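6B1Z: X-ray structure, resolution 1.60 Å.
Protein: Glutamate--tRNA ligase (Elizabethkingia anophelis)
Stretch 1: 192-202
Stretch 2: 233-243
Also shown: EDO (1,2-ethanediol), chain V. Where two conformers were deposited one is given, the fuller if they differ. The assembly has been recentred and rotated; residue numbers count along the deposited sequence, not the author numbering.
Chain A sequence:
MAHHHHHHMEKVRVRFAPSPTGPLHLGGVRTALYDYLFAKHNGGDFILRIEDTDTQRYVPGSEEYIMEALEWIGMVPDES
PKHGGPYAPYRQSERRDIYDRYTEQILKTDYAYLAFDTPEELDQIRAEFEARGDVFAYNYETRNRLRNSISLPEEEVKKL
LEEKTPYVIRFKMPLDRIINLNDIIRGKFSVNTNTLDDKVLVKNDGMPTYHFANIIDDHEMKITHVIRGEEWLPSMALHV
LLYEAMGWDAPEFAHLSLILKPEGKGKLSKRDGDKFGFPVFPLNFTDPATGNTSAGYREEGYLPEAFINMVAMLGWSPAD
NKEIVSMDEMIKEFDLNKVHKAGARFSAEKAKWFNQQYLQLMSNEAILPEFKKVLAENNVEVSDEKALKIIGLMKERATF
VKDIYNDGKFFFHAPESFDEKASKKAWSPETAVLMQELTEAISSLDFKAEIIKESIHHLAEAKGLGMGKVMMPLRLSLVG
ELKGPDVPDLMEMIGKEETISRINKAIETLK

Stretch 1 192-202: NTNTLDDKVLV
Stretch 2, residues 233-243: LPSMALHVLLY

Stretch 1 passes obliquely across the helix of stretch 2, in the same chain, and the nearest CA atoms across the stretches are Thr193 CA to Ala237 CA (8.1 Å), Leu196 CA to Leu238 CA (8.0 Å) and Leu201 CA to Leu242 CA (9.7 Å). Together the two surfaces bury 371 Å², mostly through aliphatic side chains. Stretch 1 opens with a 3-10 segment, 193-195, whose turn is fixed by Thr195 N to Asn192 O (2.9 Å), Leu196 N to Thr193 O (2.9 Å) and the side-chain bond from Thr195 OG1 to Asn192 O (2.8 Å). Leu196 (-113/165) and Asp197 (-114/161) are extended, Asp198 (-81/73) turns the chain, with a weak bond from Lys199 N to Asp197 O (3.0 Å), and Lys199 (-65/148) leads into the strand 200-202.

Along stretch 2, Leu233 is out of reach, but its O accepts a bond from Met236 N (3.1 Å). Pro234 (phi/psi -65/-16) sets its CA-to-CB bond sideways and meets stretch 1 through its backbone, Pro234 O lying 4.2 Å from Leu196 CD2. Ser235 (-94/-3, chi1 m) supplies the polar contact: Lys199 NZ donates a weak hydrogen bond to Ser235 OG at 3.2 Å. Lys199 reaches it with chi1 m, chi2 -141°, chi3 t and chi4 113°. Ser235 O also accepts from His239 N (3.0 Å).

From Met236 the backbone is helical, phi -55 to -68° and psi -32 to -46°, with i to i+4 bonds such as Leu241 N to Ala237 O (2.9 Å) and Leu242 N to Leu238 O (2.8 Å). Met236 points out of reach. Ala237 points toward stretch 1, and its small methyl lets Leu196 (m, t) come close, with Leu196 CD1 to Ala237 CB at 3.6 Å. Leu238 (t, p), one turn before Leu242, also points toward stretch 1; its CD2 lies 3.9 Å from Lys199 CD, so the lysine's aliphatic portion packs against leucine while its amine reaches serine.

His239 (chi1 m) makes no contact with stretch 1; an ethanediol places O1 over one ring face, 3.2 Å from His239 ND1. Val240 is likewise uninvolved. Leu241 (m, t) returns toward stretch 1, where its CD1 lies 4.1 Å from Thr193 CG2. Thr193 uses chi1 p, and its hydroxyl is bonded elsewhere in the structure, leaving the methyl for this apolar contact. Leu242 (m, t) packs its CD2 3.9 Å from CD2 of Leu201 (m, t), whose CA-to-CB bond is sideways although its end comes nearer. Both leucines are buried, as suits their hydrocarbon chains. Tyr243 is out of reach of stretch 1, and its OH donates to ethanediol O2 at 2.6 Å.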

# COMPACT_ATOMS: atom_id res chain seq x y z
N ASN A 192 30.13 -15.64 -3.79
CA ASN A 192 30.94 -16.31 -4.81
C ASN A 192 30.08 -16.58 -6.04
O ASN A 192 28.95 -17.09 -5.93
CB ASN A 192 31.54 -17.61 -4.26
CG ASN A 192 32.63 -18.17 -5.17
OD1 ASN A 192 32.36 -18.59 -6.30
ND2 ASN A 192 33.86 -18.18 -4.68
N THR A 193 30.61 -16.26 -7.22
CA THR A 193 29.87 -16.49 -8.46
C THR A 193 29.51 -17.96 -8.68
O THR A 193 28.59 -18.24 -9.46
CB THR A 193 30.66 -15.96 -9.66
OG1 THR A 193 31.98 -16.53 -9.69
CG2 THR A 193 30.78 -14.47 -9.57
N ASN A 194 30.21 -18.90 -8.04
CA ASN A 194 29.81 -20.30 -8.17
C ASN A 194 28.41 -20.57 -7.63
O ASN A 194 27.83 -21.61 -7.96
CB ASN A 194 30.80 -21.21 -7.44
CG ASN A 194 32.14 -21.32 -8.14
OD1 ASN A 194 32.31 -20.91 -9.28
ND2 ASN A 194 33.11 -21.89 -7.43
N THR A 195 27.87 -19.69 -6.79
CA THR A 195 26.50 -19.84 -6.30
C THR A 195 25.47 -19.21 -7.23
O THR A 195 24.27 -19.28 -6.93
CB THR A 195 26.35 -19.22 -4.90
OG1 THR A 195 26.44 -17.79 -4.98
CG2 THR A 195 27.42 -19.75 -3.92
N LEU A 196 25.90 -18.58 -8.33
CA LEU A 196 25.03 -17.79 -9.18
C LEU A 196 24.87 -18.46 -10.54
O LEU A 196 25.63 -19.35 -10.92
CB LEU A 196 25.59 -16.38 -9.34
CG LEU A 196 25.87 -15.64 -8.02
CD1 LEU A 196 26.52 -14.29 -8.31
CD2 LEU A 196 24.58 -15.49 -7.18
N ASP A 197 23.86 -18.02 -11.31
CA ASP A 197 23.47 -18.66 -12.55
C ASP A 197 23.73 -17.77 -13.76
O ASP A 197 23.85 -16.54 -13.63
CB ASP A 197 21.98 -19.03 -12.54
CG ASP A 197 21.60 -19.88 -11.35
OD1 ASP A 197 22.50 -20.53 -10.78
OD2 ASP A 197 20.41 -19.89 -10.98
N ASP A 198 23.79 -18.41 -14.93
CA ASP A 198 23.97 -17.73 -16.22
C ASP A 198 22.62 -17.17 -16.68
O ASP A 198 21.99 -17.68 -17.62
CB ASP A 198 24.50 -18.70 -17.27
CG ASP A 198 25.93 -19.20 -17.00
OD1 ASP A 198 26.63 -18.67 -16.12
OD2 ASP A 198 26.33 -20.14 -17.73
N LYS A 199 22.17 -16.09 -16.03
CA LYS A 199 20.80 -15.63 -16.24
C LYS A 199 20.61 -15.14 -17.67
O LYS A 199 21.51 -14.58 -18.30
CB LYS A 199 20.45 -14.50 -15.26
CG LYS A 199 20.33 -14.98 -13.80
CD LYS A 199 19.17 -14.28 -13.05
CE LYS A 199 18.86 -14.96 -11.71
NZ LYS A 199 19.19 -14.08 -10.53
N VAL A 200 19.38 -15.32 -18.16
CA VAL A 200 19.03 -14.82 -19.48
C VAL A 200 18.99 -13.29 -19.45
O VAL A 200 18.34 -12.69 -18.58
CB VAL A 200 17.68 -15.37 -19.94
CG1 VAL A 200 17.26 -14.72 -21.27
CG2 VAL A 200 17.73 -16.88 -20.09
N LEU A 201 19.69 -12.68 -20.40
CA LEU A 201 19.74 -11.24 -20.58
C LEU A 201 18.84 -10.76 -21.70
O LEU A 201 18.28 -9.67 -21.59
CB LEU A 201 21.17 -10.77 -20.89
CG LEU A 201 22.20 -11.15 -19.84
CD1 LEU A 201 23.57 -10.68 -20.28
CD2 LEU A 201 21.80 -10.53 -18.50
N VAL A 202 18.73 -11.53 -22.79
CA VAL A 202 17.92 -11.15 -23.93
C VAL A 202 17.11 -12.37 -24.36
O VAL A 202 17.67 -13.47 -24.51
CB VAL A 202 18.78 -10.61 -25.10
CG1 VAL A 202 17.88 -10.13 -26.24
CG2 VAL A 202 19.71 -9.48 -24.61
N LEU A 233 17.62 -8.75 -3.93
CA LEU A 233 18.97 -8.84 -3.37
C LEU A 233 19.78 -10.02 -3.91
O LEU A 233 20.99 -9.83 -4.14
CB LEU A 233 18.89 -8.89 -1.84
CG LEU A 233 20.23 -8.71 -1.10
CD1 LEU A 233 20.87 -7.36 -1.42
CD2 LEU A 233 19.97 -8.83 0.40
N PRO A 234 19.23 -11.21 -4.16
CA PRO A 234 20.07 -12.28 -4.71
C PRO A 234 20.59 -11.99 -6.11
O PRO A 234 21.53 -12.66 -6.55
CB PRO A 234 19.15 -13.50 -4.70
CG PRO A 234 18.14 -13.19 -3.60
CD PRO A 234 17.90 -11.71 -3.76
N SER A 235 20.00 -11.01 -6.81
CA SER A 235 20.44 -10.61 -8.15
C SER A 235 21.41 -9.44 -8.14
O SER A 235 21.86 -9.01 -9.22
CB SER A 235 19.22 -10.24 -9.00
OG SER A 235 18.35 -11.35 -9.11
N MET A 236 21.72 -8.88 -6.97
CA MET A 236 22.57 -7.70 -6.93
C MET A 236 23.97 -7.98 -7.49
O MET A 236 24.53 -7.13 -8.20
CB MET A 236 22.65 -7.18 -5.49
CG MET A 236 23.41 -5.87 -5.38
SD MET A 236 23.48 -5.32 -3.66
CE MET A 236 24.64 -3.97 -3.81
N ALA A 237 24.54 -9.15 -7.19
CA ALA A 237 25.86 -9.48 -7.73
C ALA A 237 25.83 -9.49 -9.26
O ALA A 237 26.72 -8.93 -9.91
CB ALA A 237 26.34 -10.83 -7.18
N LEU A 238 24.81 -10.13 -9.85
CA LEU A 238 24.65 -10.09 -11.30
C LEU A 238 24.59 -8.66 -11.81
O LEU A 238 25.23 -8.32 -12.81
CB LEU A 238 23.37 -10.84 -11.70
CG LEU A 238 22.98 -10.68 -13.18
CD1 LEU A 238 24.02 -11.35 -14.11
CD2 LEU A 238 21.60 -11.27 -13.41
N HIS A 239 23.81 -7.81 -11.15
CA HIS A 239 23.65 -6.45 -11.66
C HIS A 239 24.97 -5.69 -11.62
O HIS A 239 25.31 -4.99 -12.59
CB HIS A 239 22.57 -5.73 -10.86
CG HIS A 239 21.24 -6.39 -10.98
ND1 HIS A 239 20.23 -6.25 -10.04
CD2 HIS A 239 20.77 -7.25 -11.92
CE1 HIS A 239 19.19 -6.97 -10.42
NE2 HIS A 239 19.48 -7.57 -11.56
N VAL A 240 25.72 -5.82 -10.53
CA VAL A 240 27.03 -5.18 -10.44
C VAL A 240 27.96 -5.71 -11.52
O VAL A 240 28.68 -4.94 -12.17
CB VAL A 240 27.60 -5.35 -9.02
CG1 VAL A 240 29.08 -5.00 -8.95
CG2 VAL A 240 26.79 -4.49 -8.04
N LEU A 241 27.90 -7.02 -11.79
CA LEU A 241 28.73 -7.59 -12.85
C LEU A 241 28.31 -7.10 -14.23
O LEU A 241 29.16 -6.96 -15.13
CB LEU A 241 28.69 -9.13 -12.79
CG LEU A 241 29.52 -9.74 -11.67
CD1 LEU A 241 29.09 -11.21 -11.48
CD2 LEU A 241 31.00 -9.64 -12.03
N LEU A 242 27.01 -6.83 -14.43
CA LEU A 242 26.58 -6.29 -15.72
C LEU A 242 27.13 -4.89 -15.95
O LEU A 242 27.56 -4.57 -17.06
CB LEU A 242 25.05 -6.30 -15.81
CG LEU A 242 24.47 -7.70 -16.03
CD1 LEU A 242 22.94 -7.65 -15.86
CD2 LEU A 242 24.82 -8.29 -17.41
N TYR A 243 27.13 -4.04 -14.92
CA TYR A 243 27.73 -2.71 -15.08
C TYR A 243 29.20 -2.85 -15.44
O TYR A 243 29.69 -2.18 -16.36
CB TYR A 243 27.57 -1.85 -13.82
CG TYR A 243 26.17 -1.31 -13.64
CD1 TYR A 243 25.74 -0.22 -14.37
CD2 TYR A 243 25.30 -1.90 -12.74
CE1 TYR A 243 24.46 0.27 -14.21
CE2 TYR A 243 24.00 -1.42 -12.58
CZ TYR A 243 23.60 -0.33 -13.32
OH TYR A 243 22.33 0.17 -13.16
C1 EDO V . 18.95 -2.77 -11.85
O1 EDO V . 18.96 -4.18 -12.10
C2 EDO V . 20.26 -2.36 -11.21
O2 EDO V . 20.57 -1.01 -11.57